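PDB 4XSO: Alr3699 protein from Nostoc sp., which belongs to the glycosyltransferase-like proteins of the GT-B fold, built from two Rossmann-like domains that face each other across a cleft. Local coordinates for residues N180-N185 with F296-V301. Sequence-based numbering, arbitrary orientation.
Sequences NGFDIN and FGRVIV
Phe182 packs against Phe296, Arg298 and Val301 in a buried contact of mixed character, aromatic and aliphatic packing beside an arginine and a bridging water, where the linker between the two halves of a GT-B fold, running from strand 175-177 to helix 191-201, meets the start of helix 298-305. The Phe182 ring is the centre of the contact. Val301 CG1, anti to its backbone N (chi1 179°), lies over one face, 4.0 Å from the centroid of the Phe182 ring in a CH-pi contact. Phe296 instead meets the rim, its CE1 lying in the plane of the Phe182 ring, 3.9 Å from Phe182 CZ. The Arg298 chain is bent at chi3 (61°). Phe182 CE2 lies over one face of the Arg298 guanidinium, offset toward its rim, the two planes 26° apart, with Arg298 NH2 3.6 Å from Phe182 CE2. A second CH-pi contact places Asn180 CB over a face of Phe296, 3.9 Å from the ring centroid. Phe368 of helix 350-368 touches both Phe182 and Val301. One water bridges the segments, donating to Gly181 O (2.7 Å) and accepting from Arg298 NH1 (3.0 Å). The chemistry thus divides one arginine between two roles: the guanidinium face meets a rim carbon of Phe182, while an in-plane N-H reaches a backbone carbonyl through water.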
loop_
_atom_site.group_PDB
_atom_site.type_symbol
_atom_site.label_atom_id
_atom_site.label_comp_id
_atom_site.label_asym_id
_atom_site.label_seq_id
_atom_site.Cartn_x
_atom_site.Cartn_y
_atom_site.Cartn_z
ATOM N N ASN A 180 5.645 -29.348 5.070
ATOM C CA ASN A 180 4.315 -29.723 4.612
ATOM C C ASN A 180 3.853 -31.003 5.356
ATOM O O ASN A 180 4.649 -31.904 5.715
ATOM C CB ASN A 180 4.333 -29.986 3.104
ATOM C CG ASN A 180 4.458 -28.732 2.237
ATOM O OD1 ASN A 180 4.962 -27.675 2.641
ATOM N ND2 ASN A 180 4.103 -28.890 0.997
ATOM N N GLY A 181 2.575 -31.071 5.641
ATOM C CA GLY A 181 2.028 -32.259 6.341
ATOM C C GLY A 181 1.138 -33.039 5.377
ATOM O O GLY A 181 0.636 -32.463 4.440
ATOM N N PHE A 182 0.956 -34.319 5.663
ATOM C CA PHE A 182 0.195 -35.271 4.861
ATOM C C PHE A 182 -0.625 -36.214 5.751
ATOM O O PHE A 182 -0.148 -36.650 6.779
ATOM C CB PHE A 182 1.180 -36.116 4.030
ATOM C CG PHE A 182 2.025 -35.286 3.123
ATOM C CD1 PHE A 182 3.168 -34.667 3.608
ATOM C CD2 PHE A 182 1.662 -35.108 1.771
ATOM C CE1 PHE A 182 3.922 -33.813 2.790
ATOM C CE2 PHE A 182 2.448 -34.339 0.961
ATOM C CZ PHE A 182 3.593 -33.694 1.477
ATOM N N ASP A 183 -1.818 -36.594 5.305
ATOM C CA ASP A 183 -2.581 -37.624 5.999
ATOM C C ASP A 183 -1.967 -38.947 5.656
ATOM O O ASP A 183 -2.120 -39.393 4.531
ATOM C CB ASP A 183 -3.994 -37.617 5.543
ATOM C CG ASP A 183 -4.850 -38.641 6.304
ATOM O OD1 ASP A 183 -4.377 -39.586 6.959
ATOM O OD2 ASP A 183 -6.034 -38.410 6.292
ATOM N N ILE A 184 -1.301 -39.578 6.596
ATOM C CA ILE A 184 -0.371 -40.672 6.211
ATOM C C ILE A 184 -1.080 -41.928 5.725
ATOM O O ILE A 184 -0.574 -42.616 4.868
ATOM C CB ILE A 184 0.704 -40.993 7.242
ATOM C CG1 ILE A 184 0.128 -41.737 8.462
ATOM C CG2 ILE A 184 1.449 -39.725 7.653
ATOM C CD1 ILE A 184 1.114 -41.956 9.591
ATOM N N ASN A 185 -2.286 -42.138 6.224
ATOM C CA ASN A 185 -3.128 -43.288 5.864
ATOM C C ASN A 185 -3.713 -43.214 4.474
ATOM O O ASN A 185 -3.935 -44.253 3.845
ATOM C CB ASN A 185 -4.214 -43.475 6.964
ATOM C CG ASN A 185 -3.617 -43.864 8.282
ATOM O OD1 ASN A 185 -2.532 -44.446 8.373
ATOM N ND2 ASN A 185 -4.291 -43.518 9.325
ATOM N N PHE A 296 10.541 -27.928 -1.543
ATOM C CA PHE A 296 10.072 -29.102 -0.827
ATOM C C PHE A 296 9.416 -30.073 -1.850
ATOM O O PHE A 296 8.358 -29.774 -2.426
ATOM C CB PHE A 296 8.920 -28.691 0.102
ATOM C CG PHE A 296 8.421 -29.813 0.981
ATOM C CD1 PHE A 296 7.476 -30.721 0.539
ATOM C CD2 PHE A 296 8.922 -29.952 2.299
ATOM C CE1 PHE A 296 7.016 -31.735 1.395
ATOM C CE2 PHE A 296 8.458 -30.960 3.143
ATOM C CZ PHE A 296 7.518 -31.845 2.678
ATOM N N GLY A 297 9.946 -31.222 -2.099
ATOM C CA GLY A 297 9.251 -32.048 -3.107
ATOM C C GLY A 297 8.088 -32.838 -2.525
ATOM O O GLY A 297 8.338 -33.883 -1.886
ATOM N N ARG A 298 6.834 -32.384 -2.712
ATOM C CA ARG A 298 5.686 -33.133 -2.128
ATOM C C ARG A 298 5.738 -34.591 -2.613
ATOM O O ARG A 298 5.567 -35.554 -1.863
ATOM C CB ARG A 298 4.327 -32.465 -2.463
ATOM C CG ARG A 298 4.138 -31.104 -1.763
ATOM C CD ARG A 298 2.845 -30.371 -2.156
ATOM N NE ARG A 298 1.635 -31.117 -1.815
ATOM C CZ ARG A 298 1.110 -31.222 -0.585
ATOM N NH1 ARG A 298 1.601 -30.544 0.450
ATOM N NH2 ARG A 298 0.038 -31.985 -0.382
ATOM N N VAL A 299 6.069 -34.781 -3.884
ATOM C CA VAL A 299 6.077 -36.115 -4.481
ATOM C C VAL A 299 7.059 -37.081 -3.830
ATOM O O VAL A 299 6.824 -38.302 -3.759
ATOM C CB VAL A 299 6.409 -36.019 -6.003
ATOM C CG1 VAL A 299 6.761 -37.354 -6.581
ATOM C CG2 VAL A 299 5.191 -35.438 -6.716
ATOM N N ILE A 300 8.164 -36.542 -3.385
ATOM C CA ILE A 300 9.198 -37.321 -2.754
ATOM C C ILE A 300 8.578 -37.808 -1.420
ATOM O O ILE A 300 8.580 -38.961 -1.133
ATOM C CB ILE A 300 10.428 -36.476 -2.484
ATOM C CG1 ILE A 300 11.059 -36.008 -3.816
ATOM C CG2 ILE A 300 11.432 -37.252 -1.641
ATOM C CD1 ILE A 300 12.195 -34.984 -3.598
ATOM N N VAL A 301 8.073 -36.917 -0.612
ATOM C CA VAL A 301 7.364 -37.362 0.629
ATOM C C VAL A 301 6.215 -38.317 0.378
ATOM O O VAL A 301 6.044 -39.280 1.093
ATOM C CB VAL A 301 6.888 -36.166 1.467
ATOM C CG1 VAL A 301 6.133 -36.655 2.731
ATOM C CG2 VAL A 301 8.072 -35.339 1.867
HETATM O O HOH W 1 0.404 -30.063 3.128
#